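PDB 7A03: M32 carboxypeptidase from Chitinophagaceae bacterium, which probably removes amino acids one at a time from the C-terminal ends of peptides, as a metal-dependent carboxypeptidase of the M32 family. Local coordinates for residues I28-W33 with T240-L245; K99-S104 with R144-V149; R138-K143 with G414-F419; Q231-H236 with V249-D254. All coordinates share one frame; numbering follows the deposited sequence.

Contact 1. Residues I28-W33 with T240-L245; sequences IAVLGW and TSFNPL
Helix-on-sheet packing sets the long N-terminal helix 9-37 of this M32 fold against the edge of a small mixed sheet: Phe-242, two residues on from Thr-240, drives its ring against the flank of the helix. With CG anti to its own carbonyl carbon (chi1 -51°), the ring reaches between Ala-29, Val-30 and Trp-33. Val-30 lays its CG2 methyl over the ring centre, 3.6 Å from the centroid and only 6° from the ring normal, a CH-pi contact that the beta-branched valine can make because CG2 is held beside the backbone N. Ala-29 contributes the smallest side chain, so the ring comes close to the helix backbone, with CE1 of Phe-242 3.5 Å from Ala-29 O and CD1 3.8 Å from Ala-29 CB. At the far end of the ring, CZ meets Trp-33 CB at 3.7 Å, near the phenyl plane. The Phe-242 edge also faces the five-membered ring of Trp-33 in an offset edge-to-face pair, the planes turned 81° apart. In the mixed sheet, strand 239-241 is an outermost strand with 247-251 beside it, and Arg-248 of that neighbour makes a cation-pi contact with Trp-33. Thr-240, on the strand proper, sets CG2 3.9 Å from Trp-33 CD1, while OG1, anti to the backbone N, reaches a water. That water joins the hydroxyl to the helix, 2.7 Å from Thr-240 OG1 and donating to Ala-29 O at 2.8 Å, so the carbonyl serves both the helix and the strand.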
# COMPACT_ATOMS: atom_id res chain seq x y z
N ILE A 28 7.68 1.20 -19.16
CA ILE A 28 8.47 0.67 -18.07
C ILE A 28 7.64 -0.29 -17.22
O ILE A 28 8.10 -1.38 -16.84
CB ILE A 28 9.05 1.82 -17.22
CG1 ILE A 28 10.06 2.64 -18.03
CG2 ILE A 28 9.65 1.30 -15.94
CD1 ILE A 28 10.37 3.98 -17.37
N ALA A 29 6.39 0.09 -16.93
CA ALA A 29 5.49 -0.79 -16.18
C ALA A 29 5.25 -2.12 -16.89
O ALA A 29 5.18 -3.16 -16.24
CB ALA A 29 4.18 -0.07 -15.86
N VAL A 30 5.10 -2.10 -18.23
CA VAL A 30 4.94 -3.35 -18.97
C VAL A 30 6.17 -4.24 -18.80
O VAL A 30 6.06 -5.46 -18.55
CB VAL A 30 4.66 -3.07 -20.47
CG1 VAL A 30 4.57 -4.38 -21.24
CG2 VAL A 30 3.37 -2.29 -20.65
N LEU A 31 7.35 -3.64 -18.93
CA LEU A 31 8.59 -4.40 -18.77
C LEU A 31 8.72 -4.96 -17.35
O LEU A 31 9.18 -6.09 -17.15
CB LEU A 31 9.80 -3.55 -19.17
CG LEU A 31 10.21 -3.68 -20.64
CD1 LEU A 31 9.11 -3.21 -21.59
CD2 LEU A 31 11.53 -2.90 -20.86
N GLY A 32 8.27 -4.20 -16.34
CA GLY A 32 8.36 -4.71 -14.97
C GLY A 32 7.33 -5.78 -14.68
O GLY A 32 7.60 -6.74 -13.93
N TRP A 33 6.16 -5.67 -15.31
CA TRP A 33 5.13 -6.69 -15.16
C TRP A 33 5.62 -8.00 -15.76
O TRP A 33 5.53 -9.07 -15.12
CB TRP A 33 3.85 -6.23 -15.84
CG TRP A 33 2.82 -7.31 -15.98
CD1 TRP A 33 1.90 -7.69 -15.05
CD2 TRP A 33 2.63 -8.18 -17.11
NE1 TRP A 33 1.13 -8.73 -15.53
CE2 TRP A 33 1.56 -9.04 -16.80
CE3 TRP A 33 3.24 -8.29 -18.36
CZ2 TRP A 33 1.10 -10.03 -17.69
CZ3 TRP A 33 2.79 -9.27 -19.24
CH2 TRP A 33 1.73 -10.12 -18.91
N THR A 240 -0.80 -3.48 -11.22
CA THR A 240 -0.11 -2.51 -12.06
C THR A 240 -1.05 -2.05 -13.15
O THR A 240 -1.81 -2.84 -13.72
CB THR A 240 1.18 -3.10 -12.66
OG1 THR A 240 1.94 -2.05 -13.30
CG2 THR A 240 0.87 -4.20 -13.70
N SER A 241 -1.02 -0.76 -13.44
CA SER A 241 -1.85 -0.19 -14.49
C SER A 241 -0.97 0.42 -15.57
O SER A 241 -0.04 1.18 -15.28
CB SER A 241 -2.80 0.86 -13.92
OG SER A 241 -2.07 1.96 -13.41
N PHE A 242 -1.27 0.07 -16.82
CA PHE A 242 -0.61 0.66 -17.99
C PHE A 242 -1.41 1.81 -18.56
O PHE A 242 -0.94 2.50 -19.48
CB PHE A 242 -0.39 -0.40 -19.08
CG PHE A 242 0.28 -1.66 -18.59
CD1 PHE A 242 1.16 -1.62 -17.52
CD2 PHE A 242 0.03 -2.88 -19.20
CE1 PHE A 242 1.76 -2.77 -17.05
CE2 PHE A 242 0.65 -4.04 -18.75
CZ PHE A 242 1.52 -3.99 -17.67
N ASN A 243 -2.62 2.03 -18.03
CA ASN A 243 -3.67 2.98 -18.35
C ASN A 243 -4.93 2.42 -17.70
O ASN A 243 -4.95 1.25 -17.30
CB ASN A 243 -3.83 3.15 -19.88
CG ASN A 243 -4.17 1.83 -20.58
OD1 ASN A 243 -5.33 1.45 -20.65
ND2 ASN A 243 -3.15 1.16 -21.12
N PRO A 244 -6.01 3.20 -17.59
CA PRO A 244 -7.21 2.67 -16.91
C PRO A 244 -7.87 1.49 -17.61
O PRO A 244 -8.68 0.77 -16.99
CB PRO A 244 -8.14 3.89 -16.84
CG PRO A 244 -7.20 5.09 -16.96
CD PRO A 244 -6.14 4.63 -17.91
N LEU A 245 -7.55 1.25 -18.89
CA LEU A 245 -8.11 0.13 -19.64
C LEU A 245 -7.18 -1.07 -19.69
O LEU A 245 -7.43 -2.02 -20.45
CB LEU A 245 -8.52 0.58 -21.05
CG LEU A 245 -9.58 1.68 -21.05
CD1 LEU A 245 -9.77 2.26 -22.44
CD2 LEU A 245 -10.90 1.16 -20.52
O HOH W 1 4.37 -3.31 -13.56

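Contact 2. Residues K99-S104 with R144-V149; sequences KKYPAS and RKETTV
Tyr-101 leaves the backbone between two helices with CG anti to its carbonyl carbon (chi1 -74°), a torsion that carries the ring alongside helix 129-150. Beyond CB, CG of Tyr-101 lies 4.3 Å from Val-149 CG1, and this methyl sits over one face of the ring. Further out, CE2 of Tyr-101 passes the aliphatic part of Glu-146, 3.7 Å from its CG. At the tip, Tyr-101 OH donates to Glu-146 OE2 over a short 2.6 Å, meeting the anti lone pair, the one that points away from OE1. The ring plane and the carboxylate plane stand 72° apart, yet OE2 itself lies at the ring edge, close to the ring plane. Glutamate suits the place because its chain, extended from a CG anti to the backbone N, spans from the helix to the hydroxyl. Its other oxygen, OE1, is salt-bridged to Lys-143 one turn earlier, and Lys-97 is hydrogen-bonded to the Tyr-101 hydroxyl; the two lysines would be expected to favour the ionised carboxylate. Val-149 fills the corner below the ring with its two branches: CG1 approaches Lys-100 O to 3.6 Å, while CG2 meets Pro-102 CD tip to tip at 4.0 Å. Pro-102 stands at the N-cap position of the next helix, where a rigid ring without an N-H costs no helical bond. The whole contact thus lies at the surface, where the corner between helices 82-100 and 103-126 rests on helix 129-150, with Leu-105 and Ile-109 of helix 103-126 packing against Val-149 and Glu-146.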
# COMPACT_ATOMS: atom_id res chain seq x y z
N LYS A 99 14.10 19.94 -8.75
CA LYS A 99 15.03 21.05 -8.88
C LYS A 99 15.63 21.47 -7.54
O LYS A 99 16.61 22.21 -7.52
CB LYS A 99 14.37 22.22 -9.60
CG LYS A 99 13.71 21.83 -10.94
CD LYS A 99 14.75 21.52 -12.01
CE LYS A 99 14.10 20.88 -13.25
NZ LYS A 99 15.06 20.69 -14.37
N LYS A 100 15.07 20.99 -6.42
CA LYS A 100 15.70 21.28 -5.13
C LYS A 100 17.04 20.55 -4.94
O LYS A 100 17.91 21.06 -4.22
CB LYS A 100 14.74 20.96 -3.98
CG LYS A 100 13.67 22.01 -3.75
CD LYS A 100 12.59 21.51 -2.79
CE LYS A 100 11.37 22.42 -2.81
NZ LYS A 100 10.12 21.69 -2.45
N TYR A 101 17.23 19.38 -5.55
CA TYR A 101 18.36 18.52 -5.17
C TYR A 101 19.64 18.92 -5.89
O TYR A 101 19.64 19.07 -7.12
CB TYR A 101 18.08 17.08 -5.57
CG TYR A 101 17.07 16.35 -4.72
CD1 TYR A 101 15.72 16.66 -4.81
CD2 TYR A 101 17.46 15.34 -3.85
CE1 TYR A 101 14.79 15.99 -4.05
CE2 TYR A 101 16.53 14.66 -3.09
CZ TYR A 101 15.20 14.99 -3.19
OH TYR A 101 14.28 14.31 -2.44
N PRO A 102 20.76 19.03 -5.18
CA PRO A 102 22.06 19.16 -5.86
C PRO A 102 22.43 17.85 -6.52
O PRO A 102 22.13 16.76 -6.01
CB PRO A 102 23.03 19.49 -4.72
CG PRO A 102 22.17 19.76 -3.50
CD PRO A 102 20.91 19.00 -3.72
N ALA A 103 23.10 17.95 -7.67
CA ALA A 103 23.47 16.77 -8.44
C ALA A 103 24.33 15.81 -7.63
O ALA A 103 24.18 14.58 -7.73
CB ALA A 103 24.15 17.18 -9.75
N SER A 104 25.24 16.34 -6.80
CA SER A 104 26.11 15.49 -6.00
C SER A 104 25.31 14.64 -5.02
O SER A 104 25.61 13.46 -4.83
CB SER A 104 27.14 16.34 -5.26
OG SER A 104 26.51 17.27 -4.40
N ARG A 144 19.18 12.28 6.11
CA ARG A 144 19.12 13.51 6.90
C ARG A 144 19.51 14.73 6.06
O ARG A 144 18.83 15.77 6.10
CB ARG A 144 19.96 13.38 8.17
CG ARG A 144 19.63 12.10 8.95
CD ARG A 144 20.44 11.98 10.22
NE ARG A 144 20.25 13.15 11.06
CZ ARG A 144 21.02 13.44 12.11
NH1 ARG A 144 22.02 12.64 12.44
NH2 ARG A 144 20.78 14.53 12.82
N LYS A 145 20.58 14.59 5.26
CA LYS A 145 20.90 15.65 4.29
C LYS A 145 19.69 15.96 3.41
O LYS A 145 19.36 17.14 3.16
CB LYS A 145 22.11 15.25 3.44
CG LYS A 145 23.45 15.60 4.04
CD LYS A 145 23.77 17.08 3.87
CE LYS A 145 25.12 17.45 4.50
NZ LYS A 145 26.23 16.57 4.04
N GLU A 146 19.00 14.92 2.95
CA GLU A 146 17.83 15.11 2.10
C GLU A 146 16.73 15.87 2.82
O GLU A 146 16.02 16.68 2.21
CB GLU A 146 17.32 13.74 1.63
CG GLU A 146 16.27 13.81 0.52
CD GLU A 146 15.89 12.46 0.01
OE1 GLU A 146 16.22 11.45 0.68
OE2 GLU A 146 15.27 12.39 -1.06
N THR A 147 16.53 15.61 4.12
CA THR A 147 15.54 16.40 4.85
C THR A 147 15.89 17.88 4.81
O THR A 147 15.00 18.73 4.65
CB THR A 147 15.36 15.93 6.30
OG1 THR A 147 16.46 16.36 7.12
CG2 THR A 147 15.19 14.43 6.39
N THR A 148 17.18 18.20 4.96
CA THR A 148 17.53 19.63 4.89
C THR A 148 17.34 20.20 3.48
O THR A 148 16.98 21.37 3.33
CB THR A 148 18.93 19.90 5.44
OG1 THR A 148 19.89 19.10 4.75
CG2 THR A 148 18.99 19.58 6.93
N VAL A 149 17.56 19.39 2.44
CA VAL A 149 17.35 19.85 1.07
C VAL A 149 15.86 20.07 0.78
O VAL A 149 15.48 21.04 0.12
CB VAL A 149 18.01 18.88 0.07
CG1 VAL A 149 17.42 19.04 -1.33
CG2 VAL A 149 19.51 19.07 0.07

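Contact 3. Residues R138-K143 with G414-F419; sequences RMVELK and GSFGYF
Polar contact is concentrated on one amine. Lys-143 NZ donates to Gly-414 O at 2.7 Å, approaching in the plane of the carbonyl with a C=O...N angle of 150°. The same nitrogen donates a second hydrogen bond to a water 3.0 Å away, which in turn donates to Phe-416 O at 2.6 Å, so one ammonium group, whose charge is probably offset by the Glu-146 carboxylate, ties two carbonyls of the loop together. To arrive there the chain bends at chi2 (-77°) and again at chi3, which also turns its methylene groups against the loop. Gly-414 O is used once more, within the loop: Phe-416 N bonds to it weakly, closing an inverse gamma turn centred on Ser-415.

The apolar contacts gather round Phe-416. Three residues of the helix touch successive atoms along one side of its ring, all obliquely: Lys-143 CG lies 4.0 Å from CD1, Met-139 CG 3.7 Å from CE1, and Val-140 CG2 4.0 Å from CZ. Methionine, flexible and bent at chi2 and chi3, then curls its end over the loop backbone in tight packing, SD resting 3.8 Å from Gly-414 CA. Glycine fits this spot because its phi is positive (81°). Trp-411 stacks on Phe-416 as well, and Leu-160 and Ile-373 bring two further helices to it.

Such a junction, where a buried lysine on a helix holds loop carbonyls and Phe-416 packs among helices 129-150, 157-164 and 358-374, joins helix 129-150 to the irregular 414-419 loop inside the mainly helical M32 fold.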
# COMPACT_ATOMS: atom_id res chain seq x y z
N ARG A 138 25.31 4.91 6.22
CA ARG A 138 25.48 5.82 5.08
C ARG A 138 24.12 6.31 4.56
O ARG A 138 23.92 7.51 4.33
CB ARG A 138 26.28 5.11 3.99
CG ARG A 138 26.44 5.87 2.68
CD ARG A 138 27.05 7.24 2.89
NE ARG A 138 27.47 7.82 1.61
CZ ARG A 138 27.91 9.06 1.46
NH1 ARG A 138 27.99 9.88 2.50
NH2 ARG A 138 28.27 9.49 0.25
N MET A 139 23.18 5.37 4.37
CA MET A 139 21.84 5.72 3.90
C MET A 139 21.19 6.75 4.82
O MET A 139 20.62 7.74 4.36
CB MET A 139 20.98 4.47 3.82
CG MET A 139 19.54 4.73 3.35
SD MET A 139 19.48 5.38 1.66
CE MET A 139 19.89 3.92 0.73
N VAL A 140 21.26 6.52 6.14
CA VAL A 140 20.61 7.41 7.09
C VAL A 140 21.24 8.80 7.05
O VAL A 140 20.53 9.82 7.11
CB VAL A 140 20.64 6.80 8.51
CG1 VAL A 140 20.24 7.83 9.57
CG2 VAL A 140 19.72 5.59 8.57
N GLU A 141 22.57 8.87 6.97
CA GLU A 141 23.24 10.17 6.85
C GLU A 141 22.73 10.93 5.63
O GLU A 141 22.39 12.12 5.71
CB GLU A 141 24.75 9.97 6.73
CG GLU A 141 25.42 9.31 7.93
CD GLU A 141 26.93 9.41 7.88
OE1 GLU A 141 27.48 9.83 6.83
OE2 GLU A 141 27.58 9.05 8.89
N LEU A 142 22.65 10.24 4.49
CA LEU A 142 22.19 10.91 3.27
C LEU A 142 20.73 11.33 3.39
O LEU A 142 20.34 12.39 2.89
CB LEU A 142 22.45 10.03 2.05
CG LEU A 142 23.93 9.92 1.67
CD1 LEU A 142 24.16 8.91 0.55
CD2 LEU A 142 24.46 11.29 1.27
N LYS A 143 19.92 10.54 4.09
CA LYS A 143 18.51 10.88 4.23
C LYS A 143 18.33 12.12 5.09
O LYS A 143 17.44 12.94 4.84
CB LYS A 143 17.75 9.69 4.83
CG LYS A 143 17.49 8.58 3.83
CD LYS A 143 16.35 8.97 2.90
CE LYS A 143 16.53 8.38 1.52
NZ LYS A 143 15.28 8.64 0.75
N GLY A 414 16.09 2.99 0.27
CA GLY A 414 16.01 4.39 0.62
C GLY A 414 14.61 4.88 0.91
O GLY A 414 14.39 6.09 0.94
N SER A 415 13.67 3.96 1.15
CA SER A 415 12.26 4.32 1.33
C SER A 415 12.00 4.56 2.81
O SER A 415 11.54 3.69 3.55
CB SER A 415 11.33 3.28 0.72
OG SER A 415 11.80 2.82 -0.55
N PHE A 416 12.32 5.78 3.25
CA PHE A 416 12.06 6.26 4.60
C PHE A 416 10.83 7.16 4.55
O PHE A 416 10.72 8.03 3.68
CB PHE A 416 13.27 7.03 5.14
CG PHE A 416 14.40 6.13 5.59
CD1 PHE A 416 15.19 5.46 4.67
CD2 PHE A 416 14.64 5.93 6.95
CE1 PHE A 416 16.23 4.64 5.09
CE2 PHE A 416 15.67 5.11 7.37
CZ PHE A 416 16.46 4.46 6.45
N GLY A 417 9.93 6.97 5.51
CA GLY A 417 8.65 7.64 5.51
C GLY A 417 7.55 6.87 4.80
O GLY A 417 6.44 7.39 4.68
N TYR A 418 7.83 5.64 4.35
CA TYR A 418 6.91 4.82 3.58
C TYR A 418 5.99 4.00 4.48
O TYR A 418 4.77 3.95 4.27
CB TYR A 418 7.72 3.87 2.68
CG TYR A 418 6.95 3.15 1.60
CD1 TYR A 418 6.07 2.12 1.90
CD2 TYR A 418 7.14 3.47 0.26
CE1 TYR A 418 5.37 1.45 0.90
CE2 TYR A 418 6.45 2.81 -0.74
CZ TYR A 418 5.57 1.81 -0.42
OH TYR A 418 4.90 1.16 -1.43
N PHE A 419 6.56 3.37 5.50
CA PHE A 419 5.79 2.43 6.31
C PHE A 419 4.47 2.99 6.85
O PHE A 419 3.47 2.25 6.84
CB PHE A 419 6.66 1.87 7.45
CG PHE A 419 7.61 0.79 7.03
CD1 PHE A 419 7.13 -0.42 6.52
CD2 PHE A 419 8.98 0.95 7.18
CE1 PHE A 419 8.02 -1.43 6.14
CE2 PHE A 419 9.86 -0.06 6.82
CZ PHE A 419 9.39 -1.25 6.30
O HOH W 2 12.64 8.73 2.09

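Contact 4. Residues Q231-H236 with V249-D254; sequences QDISEH and VTTRID. With CIT (citric acid), chain G.
Two flat groups are flanked by aliphatic carbon. The His-236 ring has Glu-235 CG 3.6 Å above one face, offset toward its rim, and the Gln-231 amide has the Thr-251 methyl against it, CG2 standing 3.4 Å from NE2. The extended glutamine, CG anti to its backbone N, thereby reaches along the sheet face to the next threonine while NE2 donates to a water that also serves Thr-250 O. A third flat group, the Asp-232 carboxylate, lies on the face shared with Thr-250, its OD1 bonded to Tyr-38 and its OD2 salt-bridged to Arg-230. A citrate, probably from the crystallisation liquor, sits at the outer edge of the strand: Gln-231 N donates to its O2 at 2.9 Å, almost straight at 173°.

Between the strands the backbone ladder is parallel. Asp-232 N gives to Val-249 O at 3.1 Å, Thr-251 N to Asp-232 O at 3.0 Å nearly along the C=O axis, and Ser-234 N to Thr-251 O at 3.1 Å. Beside the ladder, side chain to side chain, Ser-234 OG and Thr-250 OG1 share a hydrogen bond of 2.7 Å; small hydroxyls suit this close approach, and Thr-250 OG1 is also bonded to Phe-238 N. Ile-233 and Ile-253 touch through their CD1 methyls.

The axes of segments 231-233 and 249-251 cross at -38°. Gln-231 and Thr-251 face helix 258-277, whereas Asp-232 and Thr-250 face helix 9-37: a twisted parallel pair in a small mixed sheet, beside a helix whose HExxH sequence, touched by Val-249, is probably the metal site, as that motif is in clan MA peptidases.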
# COMPACT_ATOMS: atom_id res chain seq x y z
N GLN A 231 -5.39 -11.47 -14.77
CA GLN A 231 -4.65 -11.98 -13.63
C GLN A 231 -3.61 -12.99 -14.09
O GLN A 231 -3.88 -13.81 -14.99
CB GLN A 231 -5.56 -12.66 -12.59
CG GLN A 231 -4.79 -13.17 -11.37
CD GLN A 231 -5.68 -13.74 -10.28
OE1 GLN A 231 -6.18 -14.87 -10.39
NE2 GLN A 231 -5.85 -12.98 -9.20
N ASP A 232 -2.45 -12.96 -13.44
CA ASP A 232 -1.38 -13.91 -13.67
C ASP A 232 -0.77 -14.28 -12.32
O ASP A 232 -1.09 -13.68 -11.29
CB ASP A 232 -0.31 -13.34 -14.63
CG ASP A 232 -0.87 -13.08 -16.01
OD1 ASP A 232 -0.93 -14.06 -16.81
OD2 ASP A 232 -1.29 -11.94 -16.30
N ILE A 233 0.06 -15.30 -12.32
CA ILE A 233 0.79 -15.72 -11.12
C ILE A 233 2.10 -14.95 -11.03
O ILE A 233 2.81 -14.78 -12.03
CB ILE A 233 1.05 -17.24 -11.14
CG1 ILE A 233 -0.26 -18.02 -11.15
CG2 ILE A 233 1.93 -17.65 -9.95
CD1 ILE A 233 -0.99 -18.03 -9.80
N SER A 234 2.44 -14.48 -9.83
CA SER A 234 3.77 -13.95 -9.56
C SER A 234 4.18 -14.30 -8.14
O SER A 234 3.38 -14.81 -7.35
CB SER A 234 3.84 -12.44 -9.86
OG SER A 234 3.35 -11.68 -8.77
N GLU A 235 5.45 -14.03 -7.80
CA GLU A 235 5.94 -14.42 -6.48
C GLU A 235 5.31 -13.59 -5.37
O GLU A 235 5.03 -14.11 -4.29
CB GLU A 235 7.48 -14.40 -6.39
CG GLU A 235 8.09 -14.86 -5.08
CD GLU A 235 9.60 -14.84 -5.10
OE1 GLU A 235 10.20 -14.43 -6.12
OE2 GLU A 235 10.19 -15.23 -4.09
N HIS A 236 5.07 -12.31 -5.63
CA HIS A 236 4.48 -11.39 -4.66
C HIS A 236 3.32 -10.69 -5.33
O HIS A 236 3.53 -9.92 -6.29
CB HIS A 236 5.51 -10.37 -4.18
CG HIS A 236 6.68 -10.99 -3.49
ND1 HIS A 236 7.91 -11.15 -4.10
CD2 HIS A 236 6.81 -11.54 -2.26
CE1 HIS A 236 8.75 -11.74 -3.27
NE2 HIS A 236 8.10 -11.98 -2.14
N VAL A 249 -3.45 -7.68 -12.37
CA VAL A 249 -3.18 -8.14 -11.02
C VAL A 249 -2.43 -9.46 -11.06
O VAL A 249 -2.52 -10.23 -12.03
CB VAL A 249 -4.49 -8.29 -10.20
CG1 VAL A 249 -5.16 -6.95 -10.08
CG2 VAL A 249 -5.42 -9.32 -10.82
N THR A 250 -1.69 -9.74 -10.00
CA THR A 250 -1.10 -11.05 -9.84
C THR A 250 -1.52 -11.65 -8.51
O THR A 250 -1.95 -10.94 -7.59
CB THR A 250 0.44 -11.02 -9.96
OG1 THR A 250 0.99 -10.30 -8.85
CG2 THR A 250 0.85 -10.31 -11.25
N THR A 251 -1.42 -12.97 -8.42
CA THR A 251 -1.70 -13.65 -7.17
C THR A 251 -0.73 -14.81 -7.05
O THR A 251 0.06 -15.08 -7.96
CB THR A 251 -3.17 -14.03 -7.07
OG1 THR A 251 -3.46 -14.46 -5.72
CG2 THR A 251 -3.52 -15.16 -8.05
N ARG A 252 -0.81 -15.49 -5.92
CA ARG A 252 -0.03 -16.69 -5.68
C ARG A 252 -0.94 -17.69 -4.98
O ARG A 252 -1.81 -17.31 -4.19
CB ARG A 252 1.18 -16.40 -4.78
CG ARG A 252 0.84 -15.53 -3.59
CD ARG A 252 2.02 -15.36 -2.65
NE ARG A 252 1.59 -14.78 -1.38
CZ ARG A 252 2.10 -15.11 -0.19
NH1 ARG A 252 3.06 -16.03 -0.12
NH2 ARG A 252 1.65 -14.54 0.91
N ILE A 253 -0.74 -18.96 -5.28
CA ILE A 253 -1.58 -20.02 -4.74
C ILE A 253 -0.73 -20.93 -3.87
O ILE A 253 0.34 -21.38 -4.31
CB ILE A 253 -2.25 -20.82 -5.86
CG1 ILE A 253 -3.19 -19.93 -6.66
CG2 ILE A 253 -3.02 -22.02 -5.28
CD1 ILE A 253 -3.56 -20.52 -7.99
N ASP A 254 -1.20 -21.21 -2.65
CA ASP A 254 -0.63 -22.24 -1.79
C ASP A 254 -1.69 -23.33 -1.67
O ASP A 254 -2.77 -23.09 -1.11
CB ASP A 254 -0.27 -21.68 -0.41
CG ASP A 254 0.55 -22.65 0.42
OD1 ASP A 254 0.40 -23.87 0.22
OD2 ASP A 254 1.34 -22.20 1.28
C1 CIT G . -7.04 -14.41 -16.64
O1 CIT G . -5.94 -14.99 -16.48
O2 CIT G . -7.11 -13.18 -16.43
C2 CIT G . -8.25 -15.20 -17.08
O HOH W 3 -4.94 -10.83 -7.63
O HOH W 4 -1.19 -9.84 -14.56

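How the contacts relate
Contacts 1 and 4 belong to one small sheet, whose strands 239-241 and 247-251 are neighbours; their centres lie 16 Å apart, and they meet where Trp-33 CZ2 packs 3.4 Å from Asp-232 OD2. Helix 9-37 covers the sheet on the side away from helix 258-277, whose HExxH pattern (His-267, Glu-268, His-271) is probably the metal site, though no metal is bound to it here. Contacts 2 and 3 use segments that adjoin in sequence on helix 129-150, their centres 13 Å apart. The two groups are separate: contact 3 stays about 12 Å, nearest atoms, from both contact 1 and contact 4, while contact 2, nearer the surface, has its centre 38 Å from that of contact 4.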